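Local coordinates for protein probable tagatose 6-phosphate kinase (Sinorhizobium meliloti, PDB 3TXV) that probably takes part in carbohydrate metabolism, possibly as a tagatose-6-phosphate kinase, and belongs to a family related to the GatZ/KbaZ subunits of tagatose-bisphosphate aldolase, at residues D268-T271 and P272-R276; V380-E384 and T385-Q389. All coordinates share one frame; numbering follows the deposited sequence.

Interaction 1: D268-T271 and P272-R276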
loop_
_atom_site.group_PDB
_atom_site.type_symbol
_atom_site.label_atom_id
_atom_site.label_comp_id
_atom_site.label_asym_id
_atom_site.label_seq_id
_atom_site.Cartn_x
_atom_site.Cartn_y
_atom_site.Cartn_z
ATOM N N ASP A 268 -2.921 6.084 6.083
ATOM C CA ASP A 268 -3.120 7.051 5.007
ATOM C C ASP A 268 -3.809 8.297 5.486
ATOM O O ASP A 268 -4.744 8.216 6.304
ATOM C CB ASP A 268 -3.935 6.426 3.908
ATOM C CG ASP A 268 -3.193 5.305 3.221
ATOM O OD1 ASP A 268 -3.126 4.182 3.791
ATOM O OD2 ASP A 268 -2.669 5.552 2.111
ATOM N N TYR A 269 -3.317 9.444 5.001
ATOM C CA TYR A 269 -3.881 10.783 5.259
ATOM C C TYR A 269 -3.746 11.223 6.690
ATOM O O TYR A 269 -4.352 12.214 7.065
ATOM C CB TYR A 269 -5.376 10.911 4.839
ATOM C CG TYR A 269 -5.693 10.312 3.502
ATOM C CD1 TYR A 269 -5.164 10.861 2.341
ATOM C CD2 TYR A 269 -6.477 9.182 3.398
ATOM C CE1 TYR A 269 -5.383 10.304 1.088
ATOM C CE2 TYR A 269 -6.722 8.595 2.146
ATOM C CZ TYR A 269 -6.163 9.178 0.984
ATOM O OH TYR A 269 -6.398 8.665 -0.266
ATOM N N GLN A 270 -3.000 10.506 7.514
ATOM C CA GLN A 270 -2.897 10.934 8.919
ATOM C C GLN A 270 -1.951 12.146 9.018
ATOM O O GLN A 270 -1.072 12.300 8.162
ATOM C CB GLN A 270 -2.465 9.775 9.836
ATOM C CG GLN A 270 -3.517 8.708 10.046
ATOM C CD GLN A 270 -4.510 9.022 11.180
ATOM O OE1 GLN A 270 -4.151 9.574 12.202
ATOM N NE2 GLN A 270 -5.747 8.652 10.991
ATOM N N THR A 271 -2.122 12.991 10.038
ATOM C CA THR A 271 -1.232 14.165 10.215
ATOM C C THR A 271 0.179 13.772 10.660
ATOM O O THR A 271 0.322 12.969 11.586
ATOM C CB THR A 271 -1.744 15.170 11.276
ATOM O OG1 THR A 271 -1.714 14.569 12.594
ATOM C CG2 THR A 271 -3.162 15.728 10.926
ATOM N N PRO A 272 1.226 14.356 10.036
ATOM C CA PRO A 272 2.615 14.091 10.427
ATOM C C PRO A 272 2.798 13.856 11.924
ATOM O O PRO A 272 3.653 13.053 12.324
ATOM C CB PRO A 272 3.351 15.375 10.013
ATOM C CG PRO A 272 2.457 16.041 8.970
ATOM C CD PRO A 272 1.168 15.241 8.864
ATOM N N ASP A 273 2.002 14.561 12.725
ATOM C CA ASP A 273 2.032 14.459 14.167
ATOM C C ASP A 273 1.543 13.082 14.612
ATOM O O ASP A 273 2.294 12.321 15.248
ATOM C CB ASP A 273 1.158 15.545 14.774
ATOM C CG ASP A 273 1.792 16.173 16.005
ATOM O OD1 ASP A 273 2.804 16.910 15.826
ATOM O OD2 ASP A 273 1.284 15.916 17.141
ATOM N N ALA A 274 0.291 12.763 14.258
ATOM C CA ALA A 274 -0.264 11.417 14.414
ATOM C C ALA A 274 0.775 10.358 13.970
ATOM O O ALA A 274 1.136 9.445 14.724
ATOM C CB ALA A 274 -1.527 11.310 13.624
ATOM N N LEU A 275 1.298 10.519 12.763
ATOM C CA LEU A 275 2.305 9.614 12.257
ATOM C C LEU A 275 3.470 9.362 13.226
ATOM O O LEU A 275 3.997 8.258 13.278
ATOM C CB LEU A 275 2.820 10.115 10.907
ATOM C CG LEU A 275 2.452 9.342 9.624
ATOM C CD1 LEU A 275 1.022 8.882 9.548
ATOM C CD2 LEU A 275 2.773 10.191 8.416
ATOM N N ARG A 276 3.862 10.384 13.988
ATOM C CA ARG A 276 5.055 10.303 14.857
ATOM C C ARG A 276 4.675 9.577 16.142
ATOM O O ARG A 276 5.410 8.705 16.636
ATOM C CB ARG A 276 5.645 11.698 15.155
#

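Interaction 2: V380-E384 and T385-Q389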
loop_
_atom_site.group_PDB
_atom_site.type_symbol
_atom_site.label_atom_id
_atom_site.label_comp_id
_atom_site.label_asym_id
_atom_site.label_seq_id
_atom_site.Cartn_x
_atom_site.Cartn_y
_atom_site.Cartn_z
ATOM N N VAL A 380 8.936 21.504 -21.111
ATOM C CA VAL A 380 8.241 22.747 -20.830
ATOM C C VAL A 380 8.512 23.176 -19.414
ATOM O O VAL A 380 8.231 22.445 -18.480
ATOM C CB VAL A 380 6.722 22.648 -21.085
ATOM C CG1 VAL A 380 6.060 23.994 -20.900
ATOM C CG2 VAL A 380 6.428 22.139 -22.494
ATOM N N ALA A 381 9.087 24.362 -19.269
ATOM C CA ALA A 381 9.289 24.952 -17.962
ATOM C C ALA A 381 7.997 25.623 -17.517
ATOM O O ALA A 381 7.670 26.707 -17.986
ATOM C CB ALA A 381 10.409 25.949 -18.007
ATOM N N ILE A 382 7.261 24.980 -16.613
ATOM C CA ILE A 382 6.047 25.584 -16.080
ATOM C C ILE A 382 6.366 26.839 -15.249
ATOM O O ILE A 382 7.276 26.848 -14.395
ATOM C CB ILE A 382 5.193 24.569 -15.292
ATOM C CG1 ILE A 382 4.722 23.450 -16.231
ATOM C CG2 ILE A 382 3.982 25.255 -14.639
ATOM C CD1 ILE A 382 4.566 22.102 -15.565
ATOM N N PRO A 383 5.661 27.931 -15.550
ATOM C CA PRO A 383 5.755 29.140 -14.739
ATOM C C PRO A 383 5.310 28.895 -13.289
ATOM O O PRO A 383 4.310 28.196 -13.072
ATOM C CB PRO A 383 4.806 30.095 -15.455
ATOM C CG PRO A 383 4.818 29.627 -16.871
ATOM C CD PRO A 383 4.992 28.165 -16.840
ATOM N N GLU A 384 6.050 29.460 -12.327
ATOM C CA GLU A 384 5.738 29.319 -10.889
ATOM C C GLU A 384 4.291 29.690 -10.550
ATOM O O GLU A 384 3.697 29.178 -9.595
ATOM C CB GLU A 384 6.591 30.243 -10.042
ATOM C CG GLU A 384 8.029 30.425 -10.449
ATOM C CD GLU A 384 8.811 31.282 -9.447
ATOM O OE1 GLU A 384 10.021 30.995 -9.268
ATOM O OE2 GLU A 384 8.223 32.223 -8.848
ATOM N N THR A 385 3.757 30.620 -11.324
ATOM C CA THR A 385 2.486 31.217 -11.043
ATOM C C THR A 385 1.373 30.237 -11.364
ATOM O O THR A 385 0.290 30.314 -10.758
ATOM C CB THR A 385 2.295 32.474 -11.895
ATOM O OG1 THR A 385 2.532 32.153 -13.273
ATOM C CG2 THR A 385 3.256 33.533 -11.485
ATOM N N LEU A 386 1.608 29.349 -12.333
ATOM C CA LEU A 386 0.628 28.303 -12.620
ATOM C C LEU A 386 0.737 27.226 -11.568
ATOM O O LEU A 386 -0.249 26.629 -11.160
ATOM C CB LEU A 386 0.843 27.712 -14.015
ATOM C CG LEU A 386 0.134 28.482 -15.139
ATOM C CD1 LEU A 386 0.624 29.899 -15.145
ATOM C CD2 LEU A 386 0.455 27.873 -16.459
ATOM N N ILE A 387 1.979 27.009 -11.140
ATOM C CA ILE A 387 2.340 26.047 -10.136
ATOM C C ILE A 387 1.652 26.495 -8.850
ATOM O O ILE A 387 1.027 25.687 -8.163
ATOM C CB ILE A 387 3.864 25.947 -10.020
ATOM C CG1 ILE A 387 4.425 25.170 -11.212
ATOM C CG2 ILE A 387 4.277 25.208 -8.772
ATOM C CD1 ILE A 387 6.009 25.155 -11.373
ATOM N N SER A 388 1.695 27.791 -8.553
ATOM C CA SER A 388 1.076 28.311 -7.333
ATOM C C SER A 388 -0.435 28.101 -7.267
ATOM O O SER A 388 -1.000 27.901 -6.197
ATOM C CB SER A 388 1.390 29.782 -7.169
ATOM O OG SER A 388 0.779 30.256 -6.004
ATOM N N GLN A 389 -1.065 28.137 -8.425
ATOM C CA GLN A 389 -2.505 27.997 -8.581
ATOM C C GLN A 389 -2.925 26.545 -8.504
ATOM O O GLN A 389 -3.961 26.225 -7.942
ATOM C CB GLN A 389 -2.920 28.530 -9.960
ATOM C CG GLN A 389 -4.343 28.312 -10.324
ATOM C CD GLN A 389 -5.279 29.121 -9.470
ATOM O OE1 GLN A 389 -5.338 30.340 -9.597
ATOM N NE2 GLN A 389 -6.033 28.450 -8.602
#

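Interaction 1: D268-T271 and P272-R276
Q270 and T271 meet the first turn of the helix that follows them, one through its aliphatic base and amide, the other through its hydroxyl and carbonyl. The side chain of Q270 starts toward the helix: its CB lies 3.6 Å from L275 CD1 and also comes to 4.2 Å from A274 CB. The chain then bends at chi2 (-85°), and at the tip OE1 rests 3.5 Å from A274 CB, a contact with a methyl that asks nothing polar of it. The amide spends its polarity outside the turn, where OE1 accepts from Y242 N and NE2 donates to I240 O. Glutamine thus suits a buried place with apolar neighbours at its base and backbone groups at its end. The turn opens the helix after the seventh strand, 261-264, of a parallel eight-stranded TIM barrel, and T271 is its N-cap. With chi1 at 66°, OG1 sits between the backbone N and the carbonyl carbon, from where it accepts A274 N at 3.2 Å by a nearly straight bond. This covers an N-H that the helix itself cannot serve. T271 O takes L275 N at 2.9 Å, a regular i to i+4 bond. P272 fits directly after the cap because a proline has no N-H to place in the first turn. A274 is small enough to come close to the threonine hydroxyl, its CB 3.4 Å from T271 OG1. L275, facing Q270 on one side, also touches D421 and Y422 of helix 407-424.

Interaction 2: V380-E384 and T385-Q389
I382 and I387, five residues apart, close over the start of a short helix, and here the contact is tightest. I382 CG2 is 3.5 Å from I387 CG1 and 3.8 Å from I387 CD1, the two branched chains crossing at a slant. I387 holds CG1 anti to its carbonyl carbon (chi1 -75°), which turns the longer branch back toward the residues before the helix. The same methyl of I382 reaches L386 CB at 4.0 Å. L410 of helix 407-424 touches both isoleucines, so bulky apolar residues suit this buried side. With P383 as N-cap, I382 just before it and I387 in the turn beyond form a hydrophobic staple, a common way of fixing the chain where a helix begins. Were I387 an alanine, CG1 and CD1 would be gone, and I382 CG2 would probably lose its closest partner across the turn, opening a gap beside L410 and V398. P383 offers no polar side-chain atom for capping; its carbonyl does the gripping and accepts twice. I387 N approaches P383 O in the carbonyl plane at 3.3 Å, whereas L386 N, 3.0 Å from the same oxygen, stands 55° out of that plane. The solvent side is looser. There P383 CB has T385 OG1 at 3.8 Å and L386 CD1 at 4.2 Å. E384 is exposed too: its backbone O accepts S388 N, while its side chain extends beyond CG to touch Y395 and R399, and a negative charge in the first turn probably interacts favourably with the positive end of the helix dipole. L386 does not share that openness: its side chain packs on I306, F309 and L310 of helix 290-310.

Interaction 1 comes first along the chain and interaction 2 follows in series, with their centres 29 Å apart and their nearest atoms about 18 Å apart. Each is the N-terminal start of a helix, 272-280 and 384-390. The first belongs to the barrel, 16 Å from the chain's centre; the second lies after all eight barrel strands, 31 Å out. They meet the same two long helices at different places. Residues 268-276 touch P290, at the start of helix 290-310, and the late residues D421 and Y422 of helix 407-424. Residues 380-389 touch L303, I306, F309 and L310 and the early L410. These two helices therefore link the barrel with the outlying C-terminal helices.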